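Local coordinates for protein sulfatase (Bacteroides fragilis CAG:558, PDB 6USS) that probably hydrolyses sulfate esters of aryl compounds, as a calcium-dependent member of the sulfatase family encoded by a gut bacterium, at residues V264-D269 with E285-A290; L388-V393 with I405-L410; N125-N130 with G498-S503; L326-G331 with N429-D434; P219-Y224 with E233-E238. The protein carries 1 engineered substitution. One frame throughout, in Å; residues are numbered along the deposited sequence.

Interaction 1 of 5, residues V264-D269 with E285-A290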
# COMPACT_ATOMS: atom_id res chain seq x y z
N VAL A 264 -5.78 -23.69 14.54
CA VAL A 264 -6.48 -24.87 14.05
C VAL A 264 -6.89 -24.63 12.60
O VAL A 264 -6.96 -23.47 12.16
CB VAL A 264 -7.69 -25.24 14.93
CG1 VAL A 264 -7.21 -25.68 16.31
CG2 VAL A 264 -8.74 -24.10 14.99
N PRO A 265 -7.14 -25.69 11.79
CA PRO A 265 -7.02 -27.11 12.16
C PRO A 265 -5.56 -27.54 12.22
O PRO A 265 -4.74 -26.99 11.48
CB PRO A 265 -7.76 -27.81 11.03
CG PRO A 265 -7.48 -26.94 9.84
CD PRO A 265 -7.48 -25.53 10.36
N ILE A 266 -5.24 -28.52 13.06
CA ILE A 266 -3.84 -28.91 13.29
C ILE A 266 -3.50 -29.95 12.22
O ILE A 266 -3.49 -31.16 12.44
CB ILE A 266 -3.62 -29.43 14.71
CG1 ILE A 266 -4.24 -28.49 15.75
CG2 ILE A 266 -2.13 -29.65 14.99
CD1 ILE A 266 -3.75 -27.04 15.67
N ASP A 267 -3.19 -29.45 11.01
CA ASP A 267 -2.76 -30.34 9.93
C ASP A 267 -1.38 -30.92 10.23
O ASP A 267 -0.56 -30.32 10.92
CB ASP A 267 -2.71 -29.59 8.60
CG ASP A 267 -4.10 -29.27 8.05
OD1 ASP A 267 -5.04 -30.07 8.27
OD2 ASP A 267 -4.26 -28.21 7.39
N LYS A 268 -1.12 -32.11 9.68
CA LYS A 268 0.16 -32.77 9.90
C LYS A 268 1.22 -32.24 8.95
O LYS A 268 1.00 -32.18 7.73
CB LYS A 268 0.03 -34.28 9.73
CG LYS A 268 -0.61 -35.00 10.91
CD LYS A 268 -1.46 -36.16 10.45
CE LYS A 268 -2.53 -36.49 11.48
NZ LYS A 268 -2.11 -37.72 12.20
N ASP A 269 2.36 -31.85 9.50
CA ASP A 269 3.52 -31.46 8.72
C ASP A 269 4.43 -32.68 8.65
O ASP A 269 5.10 -33.03 9.63
CB ASP A 269 4.21 -30.26 9.37
CG ASP A 269 5.30 -29.65 8.48
OD1 ASP A 269 5.79 -30.32 7.54
OD2 ASP A 269 5.68 -28.49 8.74
N GLU A 285 -1.02 -34.79 19.62
CA GLU A 285 0.10 -34.03 20.17
C GLU A 285 1.31 -34.04 19.23
O GLU A 285 2.06 -33.06 19.18
CB GLU A 285 0.47 -34.56 21.56
CG GLU A 285 -0.62 -34.37 22.64
CD GLU A 285 -1.07 -32.91 22.82
OE1 GLU A 285 -0.30 -32.10 23.39
OE2 GLU A 285 -2.20 -32.58 22.38
N ALA A 286 1.51 -35.11 18.46
CA ALA A 286 2.58 -35.09 17.47
C ALA A 286 2.31 -34.04 16.39
O ALA A 286 3.24 -33.37 15.93
CB ALA A 286 2.76 -36.47 16.84
N ALA A 287 1.05 -33.88 15.97
CA ALA A 287 0.75 -32.83 15.00
C ALA A 287 0.96 -31.43 15.61
O ALA A 287 1.45 -30.52 14.92
CB ALA A 287 -0.67 -32.98 14.46
N TYR A 288 0.59 -31.23 16.87
CA TYR A 288 0.83 -29.94 17.49
C TYR A 288 2.33 -29.65 17.55
O TYR A 288 2.79 -28.59 17.10
CB TYR A 288 0.21 -29.88 18.89
CG TYR A 288 -0.07 -28.47 19.42
CD1 TYR A 288 -1.02 -27.64 18.81
CD2 TYR A 288 0.59 -27.98 20.54
CE1 TYR A 288 -1.28 -26.35 19.30
CE2 TYR A 288 0.33 -26.70 21.04
CZ TYR A 288 -0.60 -25.89 20.40
OH TYR A 288 -0.85 -24.63 20.90
N ALA A 289 3.11 -30.60 18.08
CA ALA A 289 4.56 -30.44 18.14
C ALA A 289 5.15 -30.11 16.78
O ALA A 289 6.09 -29.30 16.68
CB ALA A 289 5.19 -31.72 18.69
N ALA A 290 4.61 -30.72 15.72
CA ALA A 290 5.12 -30.47 14.38
C ALA A 290 4.79 -29.06 13.91
O ALA A 290 5.62 -28.42 13.23
CB ALA A 290 4.58 -31.53 13.42
O HOH W 1 1.79 -30.64 12.11

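Interaction 2 of 5, residues L388-V393 with I405-L410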
# COMPACT_ATOMS: atom_id res chain seq x y z
N LEU A 388 8.03 2.14 17.88
CA LEU A 388 8.31 3.48 17.38
C LEU A 388 9.58 4.06 18.01
O LEU A 388 10.34 4.77 17.33
CB LEU A 388 7.11 4.39 17.65
CG LEU A 388 5.86 3.92 16.88
CD1 LEU A 388 4.66 4.78 17.22
CD2 LEU A 388 6.11 3.89 15.38
N GLU A 389 9.81 3.78 19.30
CA GLU A 389 11.02 4.26 19.97
C GLU A 389 12.25 3.51 19.47
O GLU A 389 13.32 4.11 19.31
CB GLU A 389 10.87 4.10 21.48
CG GLU A 389 12.14 4.43 22.28
CD GLU A 389 11.87 4.55 23.78
OE1 GLU A 389 10.69 4.42 24.21
OE2 GLU A 389 12.84 4.81 24.54
N MET A 390 12.12 2.21 19.22
CA MET A 390 13.22 1.47 18.64
C MET A 390 13.60 2.06 17.29
O MET A 390 14.78 2.09 16.92
CB MET A 390 12.85 -0.01 18.48
CG MET A 390 12.89 -0.82 19.74
SD MET A 390 11.92 -2.32 19.46
CE MET A 390 12.32 -3.32 20.88
N ALA A 391 12.59 2.51 16.54
CA ALA A 391 12.80 3.10 15.22
C ALA A 391 13.22 4.56 15.30
O ALA A 391 13.40 5.20 14.25
CB ALA A 391 11.53 2.94 14.39
N GLN A 392 13.41 5.09 16.50
CA GLN A 392 13.85 6.47 16.71
C GLN A 392 12.88 7.45 16.08
O GLN A 392 13.27 8.49 15.55
CB GLN A 392 15.27 6.67 16.17
CG GLN A 392 16.27 5.67 16.70
CD GLN A 392 17.61 5.82 16.02
OE1 GLN A 392 17.92 6.86 15.42
NE2 GLN A 392 18.42 4.77 16.07
N VAL A 393 11.60 7.09 16.09
CA VAL A 393 10.53 8.04 15.78
C VAL A 393 10.33 8.89 17.03
O VAL A 393 9.44 8.62 17.85
CB VAL A 393 9.25 7.31 15.35
CG1 VAL A 393 8.19 8.30 14.85
CG2 VAL A 393 9.58 6.30 14.26
N ILE A 405 2.63 1.53 27.12
CA ILE A 405 3.75 2.17 27.79
C ILE A 405 5.03 1.51 27.29
O ILE A 405 5.16 0.28 27.36
CB ILE A 405 3.66 2.05 29.32
CG1 ILE A 405 2.34 2.62 29.85
CG2 ILE A 405 4.81 2.78 29.96
CD1 ILE A 405 2.20 4.11 29.63
N SER A 406 5.96 2.31 26.79
CA SER A 406 7.21 1.77 26.27
C SER A 406 7.89 0.87 27.29
O SER A 406 7.97 1.20 28.48
CB SER A 406 8.14 2.90 25.86
OG SER A 406 9.28 2.35 25.25
N PHE A 407 8.35 -0.30 26.84
CA PHE A 407 9.15 -1.18 27.68
C PHE A 407 10.63 -1.10 27.33
O PHE A 407 11.41 -1.94 27.78
CB PHE A 407 8.66 -2.63 27.62
CG PHE A 407 8.44 -3.19 26.22
CD1 PHE A 407 9.51 -3.55 25.41
CD2 PHE A 407 7.15 -3.40 25.73
CE1 PHE A 407 9.31 -4.08 24.12
CE2 PHE A 407 6.94 -3.93 24.44
CZ PHE A 407 8.03 -4.27 23.64
N ILE A 408 11.03 -0.10 26.54
CA ILE A 408 12.44 0.14 26.24
C ILE A 408 13.22 0.28 27.55
O ILE A 408 14.37 -0.19 27.63
CB ILE A 408 12.62 1.36 25.33
CG1 ILE A 408 12.43 1.01 23.85
CG2 ILE A 408 14.03 1.90 25.41
CD1 ILE A 408 11.28 0.10 23.56
N PRO A 409 12.67 0.91 28.61
CA PRO A 409 13.42 0.92 29.88
C PRO A 409 13.65 -0.46 30.47
O PRO A 409 14.61 -0.63 31.23
CB PRO A 409 12.55 1.79 30.80
CG PRO A 409 11.89 2.72 29.89
CD PRO A 409 11.59 1.92 28.62
N LEU A 410 12.81 -1.46 30.15
CA LEU A 410 13.14 -2.82 30.57
C LEU A 410 14.25 -3.39 29.70
O LEU A 410 15.12 -4.11 30.20
CB LEU A 410 11.91 -3.71 30.53
CG LEU A 410 10.75 -3.23 31.41
CD1 LEU A 410 9.46 -3.96 31.07
CD2 LEU A 410 11.11 -3.39 32.87

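Interaction 3 of 5, residues N125-N130 with G498-S503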
# COMPACT_ATOMS: atom_id res chain seq x y z
N ASN A 125 -26.98 -10.22 26.65
CA ASN A 125 -26.55 -9.66 25.38
C ASN A 125 -25.13 -9.15 25.52
O ASN A 125 -24.79 -8.52 26.52
CB ASN A 125 -27.45 -8.51 24.94
CG ASN A 125 -28.85 -8.96 24.69
OD1 ASN A 125 -29.10 -9.75 23.78
ND2 ASN A 125 -29.78 -8.50 25.53
N VAL A 126 -24.30 -9.43 24.51
CA VAL A 126 -22.92 -8.96 24.55
C VAL A 126 -22.89 -7.45 24.33
O VAL A 126 -23.91 -6.85 23.94
CB VAL A 126 -22.06 -9.69 23.51
CG1 VAL A 126 -21.96 -11.18 23.85
CG2 VAL A 126 -22.64 -9.52 22.14
N ALA A 127 -21.74 -6.82 24.58
CA ALA A 127 -21.58 -5.40 24.28
C ALA A 127 -21.82 -5.15 22.80
O ALA A 127 -21.66 -6.05 21.96
CB ALA A 127 -20.19 -4.92 24.66
N ASP A 128 -22.22 -3.93 22.47
CA ASP A 128 -22.33 -3.52 21.07
C ASP A 128 -20.93 -3.14 20.61
O ASP A 128 -20.59 -1.97 20.44
CB ASP A 128 -23.31 -2.37 20.90
CG ASP A 128 -23.50 -1.99 19.44
OD1 ASP A 128 -22.99 -2.69 18.54
OD2 ASP A 128 -24.15 -0.95 19.20
N TRP A 129 -20.11 -4.17 20.41
CA TRP A 129 -18.69 -4.02 20.20
C TRP A 129 -18.35 -3.83 18.71
O TRP A 129 -19.22 -3.88 17.84
CB TRP A 129 -17.96 -5.21 20.82
CG TRP A 129 -18.20 -6.55 20.17
CD1 TRP A 129 -19.28 -7.39 20.35
CD2 TRP A 129 -17.31 -7.23 19.26
NE1 TRP A 129 -19.11 -8.54 19.59
CE2 TRP A 129 -17.92 -8.46 18.92
CE3 TRP A 129 -16.07 -6.90 18.70
CZ2 TRP A 129 -17.32 -9.37 18.05
CZ3 TRP A 129 -15.48 -7.81 17.83
CH2 TRP A 129 -16.10 -9.03 17.51
N ASN A 130 -17.08 -3.56 18.43
CA ASN A 130 -16.64 -3.11 17.10
C ASN A 130 -16.31 -4.30 16.20
O ASN A 130 -15.15 -4.55 15.84
CB ASN A 130 -15.45 -2.17 17.24
CG ASN A 130 -15.87 -0.75 17.55
OD1 ASN A 130 -16.93 -0.31 17.12
ND2 ASN A 130 -15.04 -0.02 18.29
N GLY A 498 -14.15 4.44 28.03
CA GLY A 498 -15.35 4.09 27.28
C GLY A 498 -15.53 2.61 27.02
O GLY A 498 -16.13 2.23 26.01
N GLY A 499 -15.03 1.76 27.91
CA GLY A 499 -15.22 0.33 27.77
C GLY A 499 -16.69 -0.06 27.87
O GLY A 499 -17.57 0.74 28.22
N GLN A 500 -16.95 -1.32 27.55
CA GLN A 500 -18.32 -1.78 27.41
C GLN A 500 -18.58 -2.99 28.29
O GLN A 500 -17.68 -3.56 28.91
CB GLN A 500 -18.63 -2.11 25.95
CG GLN A 500 -18.51 -0.93 25.02
CD GLN A 500 -18.83 -1.34 23.60
OE1 GLN A 500 -18.20 -2.25 23.05
NE2 GLN A 500 -19.82 -0.68 23.01
N ARG A 501 -19.84 -3.39 28.32
CA ARG A 501 -20.27 -4.41 29.26
C ARG A 501 -21.48 -5.10 28.65
O ARG A 501 -22.18 -4.50 27.82
CB ARG A 501 -20.62 -3.77 30.62
CG ARG A 501 -21.86 -2.89 30.54
CD ARG A 501 -21.81 -1.62 31.39
NE ARG A 501 -22.32 -1.82 32.74
CZ ARG A 501 -22.92 -0.89 33.47
NH1 ARG A 501 -23.10 0.33 33.00
NH2 ARG A 501 -23.33 -1.20 34.70
N PRO A 502 -21.73 -6.34 29.01
CA PRO A 502 -22.97 -7.01 28.59
C PRO A 502 -24.14 -6.47 29.39
O PRO A 502 -23.99 -5.78 30.39
CB PRO A 502 -22.72 -8.49 28.92
CG PRO A 502 -21.28 -8.58 29.38
CD PRO A 502 -20.88 -7.22 29.83
N SER A 503 -25.34 -6.83 28.92
CA SER A 503 -26.56 -6.53 29.65
C SER A 503 -27.38 -7.81 29.83
O SER A 503 -27.24 -8.78 29.07
CB SER A 503 -27.39 -5.45 28.94
OG SER A 503 -27.89 -5.94 27.71
O HOH W 2 -22.84 -2.39 25.17

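Interaction 4 of 5, residues L326-G331 with N429-D434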
# COMPACT_ATOMS: atom_id res chain seq x y z
N LEU A 326 -4.79 -23.19 22.52
CA LEU A 326 -6.15 -23.71 22.60
C LEU A 326 -6.20 -24.92 23.53
O LEU A 326 -5.60 -25.96 23.25
CB LEU A 326 -6.65 -24.09 21.20
CG LEU A 326 -8.04 -24.69 21.09
CD1 LEU A 326 -9.07 -23.67 21.44
CD2 LEU A 326 -8.26 -25.20 19.68
N SER A 327 -6.91 -24.77 24.65
CA SER A 327 -7.04 -25.85 25.62
C SER A 327 -8.50 -26.21 25.90
O SER A 327 -8.78 -26.92 26.87
CB SER A 327 -6.34 -25.49 26.93
OG SER A 327 -6.69 -24.18 27.32
N SER A 328 -9.43 -25.77 25.04
CA SER A 328 -10.86 -25.98 25.19
C SER A 328 -11.37 -27.21 24.47
O SER A 328 -12.52 -27.61 24.71
CB SER A 328 -11.66 -24.82 24.59
OG SER A 328 -11.06 -23.57 24.83
N GLU A 329 -10.60 -27.78 23.56
CA GLU A 329 -11.15 -28.68 22.55
C GLU A 329 -10.45 -30.03 22.53
O GLU A 329 -9.31 -30.13 22.04
CB GLU A 329 -11.09 -28.00 21.18
CG GLU A 329 -12.01 -26.80 21.09
CD GLU A 329 -12.20 -26.28 19.68
OE1 GLU A 329 -11.42 -26.70 18.79
OE2 GLU A 329 -13.13 -25.45 19.46
N PRO A 330 -11.10 -31.09 23.02
CA PRO A 330 -10.41 -32.40 23.09
C PRO A 330 -10.21 -33.05 21.74
O PRO A 330 -9.37 -33.95 21.62
CB PRO A 330 -11.34 -33.24 23.98
CG PRO A 330 -12.40 -32.28 24.51
CD PRO A 330 -12.47 -31.16 23.54
N GLY A 331 -10.97 -32.65 20.72
CA GLY A 331 -10.71 -33.12 19.37
C GLY A 331 -9.42 -32.62 18.75
O GLY A 331 -9.00 -33.14 17.71
N ASN A 429 -18.10 -10.36 26.02
CA ASN A 429 -18.46 -11.09 24.82
C ASN A 429 -18.73 -12.55 25.16
O ASN A 429 -18.59 -12.99 26.30
CB ASN A 429 -17.35 -10.99 23.77
CG ASN A 429 -17.19 -9.60 23.25
OD1 ASN A 429 -16.55 -8.75 23.88
ND2 ASN A 429 -17.80 -9.34 22.09
N HIS A 430 -19.11 -13.33 24.15
CA HIS A 430 -19.37 -14.76 24.33
C HIS A 430 -18.55 -15.54 23.31
O HIS A 430 -18.93 -15.63 22.13
CB HIS A 430 -20.86 -15.08 24.22
CG HIS A 430 -21.27 -16.33 24.94
ND1 HIS A 430 -22.55 -16.85 24.86
CD2 HIS A 430 -20.58 -17.16 25.76
CE1 HIS A 430 -22.62 -17.94 25.60
NE2 HIS A 430 -21.45 -18.15 26.16
N TRP A 431 -17.42 -16.10 23.76
CA TRP A 431 -16.60 -16.96 22.92
C TRP A 431 -17.29 -18.31 22.72
O TRP A 431 -18.30 -18.63 23.35
CB TRP A 431 -15.22 -17.15 23.54
CG TRP A 431 -14.22 -17.68 22.58
CD1 TRP A 431 -13.96 -17.19 21.32
CD2 TRP A 431 -13.33 -18.78 22.78
NE1 TRP A 431 -12.97 -17.94 20.73
CE2 TRP A 431 -12.56 -18.92 21.59
CE3 TRP A 431 -13.11 -19.68 23.83
CZ2 TRP A 431 -11.60 -19.91 21.44
CZ3 TRP A 431 -12.16 -20.66 23.68
CH2 TRP A 431 -11.40 -20.77 22.50
N GLY A 432 -16.72 -19.12 21.83
CA GLY A 432 -17.43 -20.29 21.37
C GLY A 432 -17.44 -21.46 22.32
O GLY A 432 -18.26 -22.37 22.14
N ASN A 433 -16.55 -21.47 23.31
CA ASN A 433 -16.38 -22.59 24.22
C ASN A 433 -16.50 -22.15 25.68
O ASN A 433 -16.31 -20.98 26.02
CB ASN A 433 -15.01 -23.26 24.02
CG ASN A 433 -14.82 -23.82 22.62
OD1 ASN A 433 -13.69 -24.00 22.16
ND2 ASN A 433 -15.93 -24.08 21.94
N ASP A 434 -16.82 -23.10 26.55
CA ASP A 434 -16.74 -22.91 27.98
C ASP A 434 -15.45 -23.52 28.55
O ASP A 434 -14.87 -24.45 27.98
CB ASP A 434 -17.95 -23.52 28.69
CG ASP A 434 -19.25 -22.98 28.19
OD1 ASP A 434 -19.45 -21.74 28.20
OD2 ASP A 434 -20.07 -23.81 27.78

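Interaction 5 of 5, residues P219-Y224 with E233-E238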
# COMPACT_ATOMS: atom_id res chain seq x y z
N PRO A 219 -4.71 -16.21 0.72
CA PRO A 219 -4.41 -15.59 -0.57
C PRO A 219 -2.91 -15.34 -0.70
O PRO A 219 -2.14 -15.44 0.26
CB PRO A 219 -5.20 -14.28 -0.51
CG PRO A 219 -5.24 -13.93 0.95
CD PRO A 219 -5.12 -15.21 1.74
N GLY A 220 -2.50 -15.03 -1.93
CA GLY A 220 -1.13 -14.59 -2.15
C GLY A 220 -0.09 -15.68 -2.25
O GLY A 220 1.11 -15.36 -2.24
N LEU A 221 -0.48 -16.95 -2.36
CA LEU A 221 0.49 -18.05 -2.43
C LEU A 221 0.15 -19.00 -3.57
O LEU A 221 0.34 -20.22 -3.46
CB LEU A 221 0.54 -18.80 -1.10
CG LEU A 221 0.89 -17.93 0.11
CD1 LEU A 221 0.69 -18.72 1.39
CD2 LEU A 221 2.33 -17.39 0.01
N ASP A 222 -0.36 -18.44 -4.67
CA ASP A 222 -0.90 -19.25 -5.75
C ASP A 222 0.17 -20.17 -6.36
O ASP A 222 -0.12 -21.31 -6.72
CB ASP A 222 -1.53 -18.35 -6.82
CG ASP A 222 -2.80 -17.59 -6.32
OD1 ASP A 222 -2.97 -17.34 -5.10
OD2 ASP A 222 -3.64 -17.24 -7.18
N LYS A 223 1.42 -19.70 -6.44
CA LYS A 223 2.45 -20.53 -7.06
C LYS A 223 2.83 -21.75 -6.21
O LYS A 223 3.57 -22.61 -6.70
CB LYS A 223 3.70 -19.70 -7.37
CG LYS A 223 4.49 -19.22 -6.14
CD LYS A 223 5.88 -18.66 -6.53
CE LYS A 223 6.27 -17.41 -5.71
NZ LYS A 223 5.72 -16.08 -6.17
N TYR A 224 2.38 -21.84 -4.96
CA TYR A 224 2.66 -23.02 -4.15
C TYR A 224 1.53 -24.04 -4.20
O TYR A 224 1.66 -25.11 -3.60
CB TYR A 224 2.93 -22.63 -2.69
CG TYR A 224 4.10 -21.69 -2.53
CD1 TYR A 224 5.40 -22.17 -2.44
CD2 TYR A 224 3.91 -20.31 -2.48
CE1 TYR A 224 6.48 -21.31 -2.30
CE2 TYR A 224 4.99 -19.44 -2.34
CZ TYR A 224 6.27 -19.95 -2.26
OH TYR A 224 7.36 -19.12 -2.13
N GLU A 233 6.12 -22.72 5.60
CA GLU A 233 7.28 -22.69 4.72
C GLU A 233 7.07 -21.68 3.59
O GLU A 233 7.95 -20.86 3.31
CB GLU A 233 7.54 -24.09 4.14
CG GLU A 233 8.80 -24.24 3.28
CD GLU A 233 10.09 -23.83 4.00
OE1 GLU A 233 10.20 -24.02 5.24
OE2 GLU A 233 11.02 -23.32 3.33
N ALA A 234 5.89 -21.71 2.97
CA ALA A 234 5.57 -20.75 1.92
C ALA A 234 5.71 -19.32 2.43
O ALA A 234 6.26 -18.45 1.74
CB ALA A 234 4.15 -20.98 1.40
N LEU A 235 5.20 -19.06 3.64
CA LEU A 235 5.29 -17.71 4.19
C LEU A 235 6.74 -17.29 4.38
O LEU A 235 7.10 -16.15 4.09
CB LEU A 235 4.52 -17.64 5.52
CG LEU A 235 3.00 -17.79 5.41
CD1 LEU A 235 2.33 -17.65 6.78
CD2 LEU A 235 2.46 -16.76 4.42
N THR A 236 7.58 -18.21 4.86
CA THR A 236 8.99 -17.89 5.06
C THR A 236 9.70 -17.60 3.73
O THR A 236 10.49 -16.65 3.65
CB THR A 236 9.69 -19.04 5.80
OG1 THR A 236 8.91 -19.40 6.94
CG2 THR A 236 11.06 -18.61 6.24
N LEU A 237 9.42 -18.38 2.69
CA LEU A 237 10.11 -18.14 1.42
C LEU A 237 9.69 -16.82 0.79
O LEU A 237 10.53 -16.12 0.21
CB LEU A 237 9.87 -19.29 0.45
CG LEU A 237 10.45 -20.61 0.94
CD1 LEU A 237 9.72 -21.77 0.25
CD2 LEU A 237 11.96 -20.67 0.71
N GLU A 238 8.41 -16.44 0.91
CA GLU A 238 8.01 -15.14 0.38
C GLU A 238 8.52 -14.00 1.25
O GLU A 238 8.84 -12.92 0.74
CB GLU A 238 6.49 -15.06 0.24
CG GLU A 238 5.94 -16.08 -0.74
CD GLU A 238 6.37 -15.81 -2.20
OE1 GLU A 238 6.07 -14.71 -2.73
OE2 GLU A 238 7.02 -16.70 -2.80

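Interaction 1 of 5, residues V264-D269 with E285-A290
Ala-287 and Ile-266 carry this contact, the methyl of a helix residue facing the branched side chain of a loop residue. On Ile-266 the touching branch is CG2, which lies anti to the backbone N and comes up against the helix backbone itself, 3.6 Å from Ala-287 C. The same methyl is 3.7 Å from Ala-287 CB. The other branch carries CD1 to the edge of the neighbouring aromatic ring, near its plane, where it lies 4.2 Å from Tyr-288 CD1. A beta-branched residue suits this place because its two arms serve two helix residues at once, and Ile-266 is turned to the helix at the centre of an inverse gamma turn.

Ala-290, one turn beyond Ala-287, presents its CB to Asp-269 O at 4.1 Å. Alanine at both positions leaves little between the chains, and the CA atoms of Lys-268 and Ala-287 come within 5.1 Å. Tyr-288 directs its hydroxyl to Asp-48 and lies near the calcium ligand Asp-43.

No direct hydrogen bond joins the two segments. Instead one water donates to Asp-267 O and Ala-287 O (2.8 Å to the latter) and accepts from Asp-269 N at 2.9 Å. The implication is an apolar fit of a branched isoleucine against alanine methyls and helix backbone, with the polar atoms of the loop backbone beside it satisfied through solvent held against the helix.

Interaction 2 of 5, residues L388-V393 with I405-L410
Glu-389, in the last turn of helix 383-390, faces Ile-408, the first residue of helix 408-412, with their CA atoms 7.6 Å apart. The first helix closes just afterwards in a Schellman motif: Gln-392 takes a positive phi, Val-393 N bonds to Leu-388 O and Gln-392 N to Glu-389 O. The second begins with Phe-407 at its N-cap position.

The extended chain of Glu-389, with CG anti to the backbone N (chi1 174°), slides past Ile-408 in the opposite direction. Its aliphatic part lies against the isoleucine, Glu-389 CG being 3.8 Å from Ile-408 CG1, and its oxygen OE2 comes to 3.3 Å from Ile-408 CG2. The other oxygen, OE1, accepts a hydrogen bond from Ser-406 OG at 2.7 Å, the hydroxyl arriving from above the carboxylate plane, 46° out of it. Ser-406 OG also accepts from Ile-408 N at 3.3 Å, so one small hydroxyl links the glutamate to the backbone at the start of a helix, where a negative charge would probably be well placed.

On the buried side, Met-390 CG packs 4.2 Å from Ile-408 CD1, and Met-390 CE lies obliquely to the ring of Phe-407, 4.5 Å from its CE1. The flexible thioether also touches Ile-316 and Ile-318 of strand 315-321, while Phe-407 makes an edge-to-face pair with Phe-383. The arrangement is an ST turn leading into a short helix, which packs beside a helix flanking the central mixed sheet of the sulfatase alpha/beta fold.

Interaction 3 of 5, residues N125-N130 with G498-S503
Gln-500 reaches the backbone around Asp-128 because its CG stands beside the backbone N, anti to the carbonyl carbon (chi1 -62°), and its chain then runs extended, with CD anti to CA (chi2 179°). At the root of that side chain, Gln-500 CB rests 3.5 Å from Ala-127 CB, the alanine methyl letting the two chains come close. At its end, Gln-500 NE2 donates to Asp-128 O at 3.0 Å. The acceptor lies close to the amide plane, whereas the donor stands above the carbonyl plane of Asp-128, 67° out of it. The amide's other atom, OE1, comes to 3.4 Å from Trp-129 CA.

Asp-128 is itself the centre of an inverse gamma turn. Its N-H is linked by a water to Arg-501 O, although the water's bond to that carbonyl is weak; its carboxylate turns elsewhere, to His-142.

Further along, Asn-125 and Ser-503 form an antiparallel hydrogen-bonded pair, Asn-125 N to Ser-503 O at 2.8 Å and Ser-503 N to Asn-125 O at 3.0 Å. Their side chains lie on the same face of this single bridge, with Asn-125 CB 3.8 Å from Ser-503 OG. Next to the pair, Pro-502 sets its CA 3.1 Å from Asn-125 O.

Gln-500 O in turn accepts from Asn-426 of strand 422-427, in the four-stranded C-terminal sheet. The contact is therefore chiefly polar and backbone-directed: two main-chain bonds fix the register, and an amide side chain supplies a third bond where the strand pairing has ended.

Interaction 4 of 5, residues L326-G331 with N429-D434
Leu-326 and Trp-431 make the apolar part of this contact. Leu-326 CD1 meets the outer edge of the indole, in the ring plane, 3.9 Å from Trp-431 CH2, and the two side chains cross obliquely. Trp-431 CG is anti to the backbone N (chi1 -163°), starting the side chain toward the other loop, and a long flat residue suits a place where a loop must reach over to its neighbour.

The same ring edge receives a polar atom. Ser-328 OG lies in the indole plane, 3.3 Å from Trp-431 CZ3, an approach that brings the oxygen to the ring hydrogens rather than to the pi face. The joined loops come from different parts of the sulfatase fold: 326-331 follows strand 315-321 and the calcium ligands Asp-322 and Asn-323, while 429-434 leaves strand 422-427 of the C-terminal antiparallel sheet. Their meeting lies near the metal site. The side chain of Trp-431 is about 9 Å from the calcium ion and also touches Ile-87, the neighbour of the engineered Cys-88.

Van der Waals contact continues at Asn-433, whose CB is 3.7 Å from Ser-328 CB and whose OD1 is 3.3 Å from that same serine carbon; the small serine allows this approach. Electrostatically, Glu-329 OE2 and Asn-433 OD1 are 3.1 Å apart, yet both are acceptors and form no hydrogen bond. Their side chains cross at about a right angle, with the carboxylate and amide planes 51° apart.

Interaction 5 of 5, residues P219-Y224 with E233-E238
Tyr-224 OH donates a short hydrogen bond to Glu-238 OE2, 2.5 Å away; Glu-238 OE2 accepts with its anti lone pair, the one pointing away from OE1. The ring and carboxylate planes stand 76° apart, and the two side chains slide past each other in opposite directions. Lys-223 meets the same carboxylate tip to tip, forming a long salt bridge of 3.7 Å from NZ to Glu-238 OE2. Lys-241, one turn on, gives that oxygen a second cationic partner, and this company would be expected to keep the glutamate ionised.

Around this polar group the tyrosine ring is sandwiched. Ala-234 CB sits over the centre of one face in a CH-pi contact, 3.9 Å from the ring centroid, and a single methyl is small enough to let the ring lie close to the helix. Lys-223 CG, set between its backbone N and carbonyl carbon (chi1 69°), lies over the opposite face toward the rim, 3.7 Å above the plane. Leu-237 CB adds a touch at Tyr-224 OH, 3.6 Å away.

Leu-221 completes the apolar side by splitting its methyls: CD1 lies 4.0 Å from Leu-235 CD2, the two leucines crossing at about a right angle, and CD2 lies 3.9 Å from Glu-238 CG. The segment 219-224, ending in a 3-10 turn, thus lies against the first half of helix 231-247. Tyr-204 lies on Leu-221, Tyr-224 and Ala-234, while Glu-233 and Thr-236 of the same helix pack on helix 283-308.

Overall arrangement
From the N terminus, interaction 3 opens first, at 125-130, and closes last, at 498-503, so its loop encloses the other four. Inside it, interaction 5 closes a short loop at the start of helix 231-247, and interaction 1 then closes another, bringing the loop after strand 253-258 to helix 283-308. Interaction 4 opens at 326-331 and closes at 429-434, with interaction 2 nested within it; no loops cross. Interactions 1 and 4 touch through Val-264 and Leu-326, and 3 and 4 through Val-126 with Asn-429 and His-430. Interactions 3 and 4 tie loops of the larger sulfatase domain to the C-terminal region around strand 422-427 and helix 480-496; interaction 2 lies across the chain's centre from 1 and 4.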